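Local atomic coordinates of Lpg0393 helical bundle domain-containing protein (Legionella pneumophila subsp. pneumophila str. Philadelphia 1, PDB entry 4R0G), a protein that acts as a guanine-nucleotide exchange factor for the small GTPases Rab5, Rab21 and Rab22, and carries a VPS9-like domain and a helical bundle domain. Residues V70-L82 against A161-Y173. Numbering follows the deposited sequence.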
ATOM      1  N   VAL A  70       9.268  -2.548   9.415  1.00 45.46           N
ATOM      2  CA  VAL A  70       8.467  -1.420   8.980  1.00 40.16           C
ATOM      3  C   VAL A  70       7.795  -1.723   7.638  1.00 39.46           C
ATOM      4  O   VAL A  70       6.632  -1.454   7.454  1.00 37.90           O
ATOM      5  CB  VAL A  70       9.297  -0.142   8.859  1.00 37.04           C
ATOM      6  CG1 VAL A  70       8.419   0.971   8.334  1.00 39.80           C
ATOM      7  CG2 VAL A  70       9.947   0.239  10.214  1.00 34.35           C
ATOM      8  N   HIS A  71       8.532  -2.310   6.709  1.00 39.71           N
ATOM      9  CA  HIS A  71       8.009  -2.604   5.383  1.00 41.40           C
ATOM     10  C   HIS A  71       6.823  -3.562   5.476  1.00 48.46           C
ATOM     11  O   HIS A  71       5.987  -3.630   4.567  1.00 49.42           O
ATOM     12  CB  HIS A  71       9.140  -3.164   4.518  1.00 40.15           C
ATOM     13  CG  HIS A  71       8.768  -3.450   3.096  1.00 43.19           C
ATOM     14  ND1 HIS A  71       8.349  -4.695   2.674  1.00 45.94           N
ATOM     15  CD2 HIS A  71       8.808  -2.673   1.986  1.00 45.73           C
ATOM     16  CE1 HIS A  71       8.128  -4.667   1.371  1.00 43.46           C
ATOM     17  NE2 HIS A  71       8.397  -3.453   0.925  1.00 38.61           N
ATOM     18  N   GLU A  72       6.727  -4.295   6.586  1.00 51.35           N
ATOM     19  CA  GLU A  72       5.614  -5.231   6.763  1.00 44.19           C
ATOM     20  C   GLU A  72       4.432  -4.700   7.554  1.00 51.34           C
ATOM     21  O   GLU A  72       3.472  -5.446   7.780  1.00 62.03           O
ATOM     22  CB  GLU A  72       6.082  -6.568   7.327  1.00 46.96           C
ATOM     23  CG  GLU A  72       7.240  -7.190   6.546  1.00 41.37           C
ATOM     24  CD  GLU A  72       6.968  -7.272   5.055  1.00 54.65           C
ATOM     25  OE1 GLU A  72       6.072  -8.041   4.641  1.00 63.75           O
ATOM     26  OE2 GLU A  72       7.650  -6.567   4.278  1.00 61.35           O
ATOM     27  N   MET A  73       4.468  -3.427   7.966  1.00 50.86           N
ATOM     28  CA  MET A  73       3.291  -2.838   8.609  1.00 49.15           C
ATOM     29  C   MET A  73       2.112  -2.750   7.631  1.00 54.74           C
ATOM     30  O   MET A  73       2.288  -2.675   6.403  1.00 48.24           O
ATOM     31  CB  MET A  73       3.599  -1.478   9.234  1.00 51.21           C
ATOM     32  CG  MET A  73       4.965  -1.398   9.829  1.00 45.20           C
ATOM     33  SD  MET A  73       5.204  -0.423  11.324  1.00 66.00           S
ATOM     34  CE  MET A  73       3.729   0.587  11.397  1.00 51.74           C
ATOM     35  N   GLU A  74       0.905  -2.789   8.186  1.00 56.89           N
ATOM     36  CA  GLU A  74      -0.305  -2.739   7.379  1.00 54.63           C
ATOM     37  C   GLU A  74      -0.492  -1.365   6.752  1.00 51.65           C
ATOM     38  O   GLU A  74      -1.165  -1.229   5.727  1.00 46.73           O
ATOM     39  CB  GLU A  74      -1.543  -3.118   8.210  1.00 61.64           C
ATOM     40  CG  GLU A  74      -2.003  -4.572   8.078  1.00 69.14           C
ATOM     41  CD  GLU A  74      -1.080  -5.553   8.810  1.00 88.73           C
ATOM     42  OE1 GLU A  74      -1.287  -6.783   8.655  1.00 97.67           O
ATOM     43  OE2 GLU A  74      -0.151  -5.105   9.542  1.00 82.56           O
ATOM     44  N   SER A  75       0.106  -0.343   7.361  1.00 49.42           N
ATOM     45  CA  SER A  75      -0.003   1.001   6.815  1.00 43.51           C
ATOM     46  C   SER A  75       0.869   1.128   5.565  1.00 50.32           C
ATOM     47  O   SER A  75       0.812   2.151   4.869  1.00 51.32           O
ATOM     48  CB  SER A  75       0.386   2.021   7.858  1.00 44.65           C
ATOM     49  OG  SER A  75       0.063   1.549   9.154  1.00 48.08           O
ATOM     50  N   ARG A  76       1.650   0.067   5.304  1.00 49.66           N
ATOM     51  CA  ARG A  76       2.538  -0.105   4.146  1.00 45.06           C
ATOM     52  C   ARG A  76       3.331   1.130   3.713  1.00 49.48           C
ATOM     53  O   ARG A  76       3.229   1.557   2.552  1.00 50.68           O
ATOM     54  CB  ARG A  76       1.801  -0.684   2.929  1.00 40.88           C
ATOM     55  CG  ARG A  76       1.396  -2.138   3.032  1.00 50.08           C
ATOM     56  CD  ARG A  76       2.469  -3.155   2.658  1.00 50.78           C
ATOM     57  NE  ARG A  76       2.166  -4.422   3.329  1.00 62.13           N
ATOM     58  CZ  ARG A  76       3.012  -5.434   3.512  1.00 69.53           C
ATOM     59  NH1 ARG A  76       4.273  -5.365   3.054  1.00 59.18           N
ATOM     60  NH2 ARG A  76       2.577  -6.520   4.167  1.00 66.88           N
ATOM     61  N   PRO A  77       4.180   1.663   4.611  1.00 48.67           N
ATOM     62  CA  PRO A  77       4.824   2.950   4.313  1.00 45.15           C
ATOM     63  C   PRO A  77       5.739   2.858   3.090  1.00 49.58           C
ATOM     64  O   PRO A  77       6.044   3.879   2.485  1.00 53.04           O
ATOM     65  CB  PRO A  77       5.618   3.247   5.590  1.00 42.81           C
ATOM     66  CG  PRO A  77       5.952   1.840   6.127  1.00 44.76           C
ATOM     67  CD  PRO A  77       4.730   1.021   5.822  1.00 45.51           C
ATOM     68  N   LEU A  78       6.166   1.664   2.696  1.00 50.27           N
ATOM     69  CA  LEU A  78       7.098   1.611   1.571  1.00 43.01           C
ATOM     70  C   LEU A  78       6.483   0.884   0.404  1.00 39.29           C
ATOM     71  O   LEU A  78       6.435  -0.337   0.404  1.00 49.63           O
ATOM     72  CB  LEU A  78       8.399   0.908   1.997  1.00 46.02           C
ATOM     73  CG  LEU A  78       9.181   1.500   3.175  1.00 44.44           C
ATOM     74  CD1 LEU A  78       9.939   0.408   3.900  1.00 45.54           C
ATOM     75  CD2 LEU A  78      10.146   2.611   2.742  1.00 39.10           C
ATOM     76  N   ARG A  79       6.072   1.620  -0.622  1.00 43.32           N
ATOM     77  CA  ARG A  79       5.393   1.020  -1.765  1.00 38.78           C
ATOM     78  C   ARG A  79       6.282   1.207  -2.965  1.00 46.63           C
ATOM     79  O   ARG A  79       7.290   1.892  -2.859  1.00 51.57           O
ATOM     80  CB  ARG A  79       4.035   1.711  -2.002  1.00 45.54           C
ATOM     81  CG  ARG A  79       3.142   1.908  -0.744  1.00 42.28           C
ATOM     82  CD  ARG A  79       1.670   2.212  -1.121  1.00 50.67           C
ATOM     83  NE  ARG A  79       0.970   3.195  -0.268  1.00 50.77           N
ATOM     84  CZ  ARG A  79       0.833   3.097   1.050  1.00 46.20           C
ATOM     85  NH1 ARG A  79       1.349   2.064   1.671  1.00 47.36           N
ATOM     86  NH2 ARG A  79       0.187   4.025   1.747  1.00 40.10           N
ATOM     87  N   GLU A  80       5.900   0.639  -4.111  1.00 53.73           N
ATOM     88  CA  GLU A  80       6.607   0.881  -5.381  1.00 51.41           C
ATOM     89  C   GLU A  80       8.148   0.792  -5.350  1.00 48.90           C
ATOM     90  O   GLU A  80       8.736  -0.186  -4.881  1.00 46.19           O
ATOM     91  CB  GLU A  80       6.182   2.232  -5.975  1.00 52.61           C
ATOM     92  CG  GLU A  80       4.710   2.304  -6.397  1.00 60.10           C
ATOM     93  CD  GLU A  80       4.401   1.468  -7.640  1.00 84.43           C
ATOM     94  OE1 GLU A  80       4.504   0.215  -7.581  1.00 85.73           O
ATOM     95  OE2 GLU A  80       4.060   2.071  -8.686  1.00 92.94           O
ATOM     96  N   GLY A  81       8.792   1.836  -5.864  1.00 52.25           N
ATOM     97  CA  GLY A  81      10.235   1.869  -6.000  1.00 36.73           C
ATOM     98  C   GLY A  81      10.945   1.813  -4.679  1.00 38.42           C
ATOM     99  O   GLY A  81      12.010   1.210  -4.596  1.00 47.59           O
ATOM    100  N   LEU A  82      10.375   2.442  -3.654  1.00 39.28           N
ATOM    101  CA  LEU A  82      10.933   2.369  -2.299  1.00 42.69           C
ATOM    102  C   LEU A  82      10.916   0.937  -1.846  1.00 42.39           C
ATOM    103  O   LEU A  82      11.820   0.476  -1.163  1.00 40.50           O
ATOM    104  CB  LEU A  82      10.137   3.232  -1.318  1.00 36.39           C
ATOM    105  CG  LEU A  82      10.513   4.706  -1.462  1.00 41.42           C
ATOM    106  CD1 LEU A  82       9.490   5.613  -0.832  1.00 46.34           C
ATOM    107  CD2 LEU A  82      11.865   4.913  -0.802  1.00 38.93           C
ATOM    108  N   ALA A 161      10.836   4.597  13.392  1.00 51.72           N
ATOM    109  CA  ALA A 161      11.219   4.648  11.986  1.00 47.74           C
ATOM    110  C   ALA A 161       9.981   4.897  11.175  1.00 52.05           C
ATOM    111  O   ALA A 161       9.977   5.699  10.240  1.00 55.38           O
ATOM    112  CB  ALA A 161      11.846   3.372  11.557  1.00 49.02           C
ATOM    113  N   PHE A 162       8.920   4.215  11.574  1.00 46.21           N
ATOM    114  CA  PHE A 162       7.668   4.304  10.883  1.00 48.94           C
ATOM    115  C   PHE A 162       7.178   5.741  10.735  1.00 57.17           C
ATOM    116  O   PHE A 162       6.935   6.226   9.612  1.00 51.27           O
ATOM    117  CB  PHE A 162       6.618   3.507  11.627  1.00 43.24           C
ATOM    118  CG  PHE A 162       5.256   3.607  11.005  1.00 51.63           C
ATOM    119  CD1 PHE A 162       5.054   3.237   9.678  1.00 47.57           C
ATOM    120  CD2 PHE A 162       4.172   4.088  11.732  1.00 57.30           C
ATOM    121  CE1 PHE A 162       3.779   3.335   9.093  1.00 49.22           C
ATOM    122  CE2 PHE A 162       2.895   4.186  11.145  1.00 45.34           C
ATOM    123  CZ  PHE A 162       2.706   3.810   9.836  1.00 40.04           C
ATOM    124  N   ASP A 163       7.025   6.416  11.869  1.00 61.01           N
ATOM    125  CA  ASP A 163       6.443   7.747  11.848  1.00 66.98           C
ATOM    126  C   ASP A 163       7.271   8.666  10.976  1.00 64.30           C
ATOM    127  O   ASP A 163       6.709   9.532  10.288  1.00 62.31           O
ATOM    128  CB  ASP A 163       6.244   8.314  13.264  1.00 73.25           C
ATOM    129  CG  ASP A 163       5.126   7.582  14.044  1.00 90.79           C
ATOM    130  OD1 ASP A 163       4.005   7.377  13.506  1.00 83.43           O
ATOM    131  OD2 ASP A 163       5.376   7.201  15.210  1.00102.31           O
ATOM    132  N   GLN A 164       8.590   8.448  10.968  1.00 54.70           N
ATOM    133  CA  GLN A 164       9.477   9.337  10.215  1.00 59.28           C
ATOM    134  C   GLN A 164       9.710   8.956   8.743  1.00 55.28           C
ATOM    135  O   GLN A 164      10.116   9.792   7.936  1.00 52.94           O
ATOM    136  CB  GLN A 164      10.801   9.609  10.976  1.00 48.19           C
ATOM    137  CG  GLN A 164      11.611   8.382  11.307  1.00 61.00           C
ATOM    138  CD  GLN A 164      12.723   8.646  12.323  1.00 64.14           C
ATOM    139  OE1 GLN A 164      13.824   9.108  11.978  1.00 58.64           O
ATOM    140  NE2 GLN A 164      12.434   8.346  13.589  1.00 63.18           N
ATOM    141  N   ILE A 165       9.436   7.706   8.390  1.00 55.05           N
ATOM    142  CA  ILE A 165       9.373   7.314   6.986  1.00 50.24           C
ATOM    143  C   ILE A 165       8.025   7.726   6.392  1.00 51.73           C
ATOM    144  O   ILE A 165       7.960   8.330   5.314  1.00 52.74           O
ATOM    145  CB  ILE A 165       9.511   5.796   6.828  1.00 45.37           C
ATOM    146  CG1 ILE A 165      10.942   5.364   7.090  1.00 42.80           C
ATOM    147  CG2 ILE A 165       9.096   5.338   5.439  1.00 40.06           C
ATOM    148  CD1 ILE A 165      11.103   3.862   7.044  1.00 42.84           C
ATOM    149  N   TYR A 166       6.949   7.401   7.100  1.00 48.82           N
ATOM    150  CA  TYR A 166       5.611   7.606   6.562  1.00 50.41           C
ATOM    151  C   TYR A 166       5.362   9.087   6.460  1.00 49.64           C
ATOM    152  O   TYR A 166       4.652   9.551   5.576  1.00 50.18           O
ATOM    153  CB  TYR A 166       4.555   6.967   7.466  1.00 53.35           C
ATOM    154  CG  TYR A 166       3.296   6.525   6.749  1.00 45.30           C
ATOM    155  CD1 TYR A 166       3.178   6.634   5.379  1.00 45.92           C
ATOM    156  CD2 TYR A 166       2.235   5.989   7.448  1.00 48.83           C
ATOM    157  CE1 TYR A 166       2.043   6.228   4.708  1.00 42.98           C
ATOM    158  CE2 TYR A 166       1.076   5.580   6.788  1.00 58.23           C
ATOM    159  CZ  TYR A 166       0.988   5.703   5.412  1.00 54.87           C
ATOM    160  OH  TYR A 166      -0.163   5.283   4.753  1.00 65.39           O
ATOM    161  N   SER A 167       5.972   9.823   7.370  1.00 51.67           N
ATOM    162  CA  SER A 167       5.901  11.265   7.360  1.00 55.39           C
ATOM    163  C   SER A 167       6.151  11.808   5.958  1.00 55.08           C
ATOM    164  O   SER A 167       5.390  12.658   5.463  1.00 55.19           O
ATOM    165  CB  SER A 167       6.975  11.822   8.296  1.00 57.78           C
ATOM    166  OG  SER A 167       6.851  13.226   8.401  1.00 59.25           O
ATOM    167  N   VAL A 168       7.221  11.324   5.327  1.00 46.39           N
ATOM    168  CA  VAL A 168       7.558  11.757   3.983  1.00 49.66           C
ATOM    169  C   VAL A 168       6.758  10.991   2.968  1.00 47.82           C
ATOM    170  O   VAL A 168       6.265  11.511   1.975  1.00 46.92           O
ATOM    171  CB  VAL A 168       8.999  11.436   3.647  1.00 49.86           C
ATOM    172  CG1 VAL A 168       9.303  11.889   2.238  1.00 45.55           C
ATOM    173  CG2 VAL A 168       9.925  12.089   4.647  1.00 49.95           C
ATOM    174  N   THR A 169       6.650   9.712   3.225  1.00 48.71           N
ATOM    175  CA  THR A 169       6.233   8.807   2.189  1.00 47.55           C
ATOM    176  C   THR A 169       4.744   8.966   1.882  1.00 47.06           C
ATOM    177  O   THR A 169       4.324   8.872   0.736  1.00 48.15           O
ATOM    178  CB  THR A 169       6.663   7.389   2.580  1.00 47.36           C
ATOM    179  OG1 THR A 169       7.187   6.730   1.431  1.00 57.75           O
ATOM    180  CG2 THR A 169       5.529   6.616   3.171  1.00 45.70           C
ATOM    181  N   TYR A 170       3.952   9.257   2.908  1.00 48.21           N
ATOM    182  CA  TYR A 170       2.515   9.447   2.737  1.00 47.08           C
ATOM    183  C   TYR A 170       2.235  10.580   1.753  1.00 42.85           C
ATOM    184  O   TYR A 170       1.389  10.443   0.883  1.00 37.84           O
ATOM    185  CB  TYR A 170       1.860   9.718   4.094  1.00 46.30           C
ATOM    186  CG  TYR A 170       0.380   9.955   4.001  1.00 56.30           C
ATOM    187  CD1 TYR A 170      -0.496   8.902   3.750  1.00 61.09           C
ATOM    188  CD2 TYR A 170      -0.149  11.229   4.172  1.00 56.95           C
ATOM    189  CE1 TYR A 170      -1.864   9.119   3.664  1.00 61.65           C
ATOM    190  CE2 TYR A 170      -1.511  11.455   4.089  1.00 55.09           C
ATOM    191  CZ  TYR A 170      -2.364  10.400   3.835  1.00 62.94           C
ATOM    192  OH  TYR A 170      -3.724  10.642   3.758  1.00 86.64           O
ATOM    193  N   LEU A 171       2.964  11.689   1.914  1.00 46.41           N
ATOM    194  CA  LEU A 171       2.976  12.793   0.949  1.00 43.19           C
ATOM    195  C   LEU A 171       3.311  12.351  -0.446  1.00 45.04           C
ATOM    196  O   LEU A 171       2.708  12.835  -1.391  1.00 44.41           O
ATOM    197  CB  LEU A 171       3.982  13.866   1.327  1.00 39.42           C
ATOM    198  CG  LEU A 171       3.526  14.960   2.283  1.00 46.70           C
ATOM    199  CD1 LEU A 171       4.532  16.062   2.273  1.00 50.73           C
ATOM    200  CD2 LEU A 171       2.135  15.493   1.897  1.00 52.75           C
ATOM    201  N   LYS A 172       4.271  11.435  -0.569  1.00 45.30           N
ATOM    202  CA  LYS A 172       4.757  10.997  -1.874  1.00 44.05           C
ATOM    203  C   LYS A 172       3.627  10.362  -2.676  1.00 50.89           C
ATOM    204  O   LYS A 172       3.343  10.786  -3.808  1.00 55.70           O
ATOM    205  CB  LYS A 172       5.963  10.056  -1.733  1.00 50.20           C
ATOM    206  CG  LYS A 172       6.444   9.352  -3.020  1.00 58.36           C
ATOM    207  CD  LYS A 172       7.834   8.676  -2.811  1.00 69.57           C
ATOM    208  CE  LYS A 172       8.547   8.228  -4.123  1.00 71.89           C
ATOM    209  NZ  LYS A 172       8.054   6.926  -4.697  1.00 66.98           N
ATOM    210  N   TYR A 173       2.939   9.395  -2.070  1.00 50.41           N
ATOM    211  CA  TYR A 173       1.888   8.652  -2.770  1.00 45.16           C
ATOM    212  C   TYR A 173       0.660   9.506  -3.049  1.00 46.40           C
ATOM    213  O   TYR A 173       0.030   9.380  -4.098  1.00 44.79           O
ATOM    214  CB  TYR A 173       1.484   7.415  -1.971  1.00 42.60           C
ATOM    215  CG  TYR A 173       2.649   6.563  -1.562  1.00 43.36           C
ATOM    216  CD1 TYR A 173       3.555   6.097  -2.501  1.00 45.02           C
ATOM    217  CD2 TYR A 173       2.858   6.249  -0.235  1.00 42.05           C
ATOM    218  CE1 TYR A 173       4.644   5.318  -2.128  1.00 50.01           C
ATOM    219  CE2 TYR A 173       3.932   5.478   0.155  1.00 48.79           C
ATOM    220  CZ  TYR A 173       4.828   5.018  -0.789  1.00 50.36           C
ATOM    221  OH  TYR A 173       5.904   4.258  -0.383  1.00 43.63           O
TER
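The hydroxyl of Tyr173 reaches from the long helix 155-183 into the loop of the VPS9-like domain that joins helices 58-71 and 80-101. It accepts the amide of Arg79, N to OH 2.7 Å with an N-H...O angle of 158°, and appears to donate to the carbonyl O of Pro77, whose modelled place is less certain; a weak bond there from Thr169 OG1 is equally tentative. A phenol suits this place because one oxygen can both give and receive, meeting backbone groups of an irregular loop.

Arg79 then folds over the same ring. Arg79 CG sits above the face, 4.0 Å from the Tyr173 centroid, and a bend at chi3 (-142°) lays the guanidinium flat on it, planes 26° apart. Arg79 NH2 extends to Tyr166 OH at 3.3 Å, almost in the guanidinium plane, while NE makes a weak bond to Glu74 O of the second subunit.

Beyond this polar end the contact becomes apolar. Rigid Pro77 brings CG to the edge of Phe162, and the flexible thioether of Met73 sets CE over the ring's centre. Ser75 puts its CB by Phe162, while OG bonds Asp177 of the second subunit.

Two tyrosine hydroxyls thus take N-H groups of Arg79 on the buried side of the loop, and the adjoining subunit interface supplies further polar partners, beside an apolar seam.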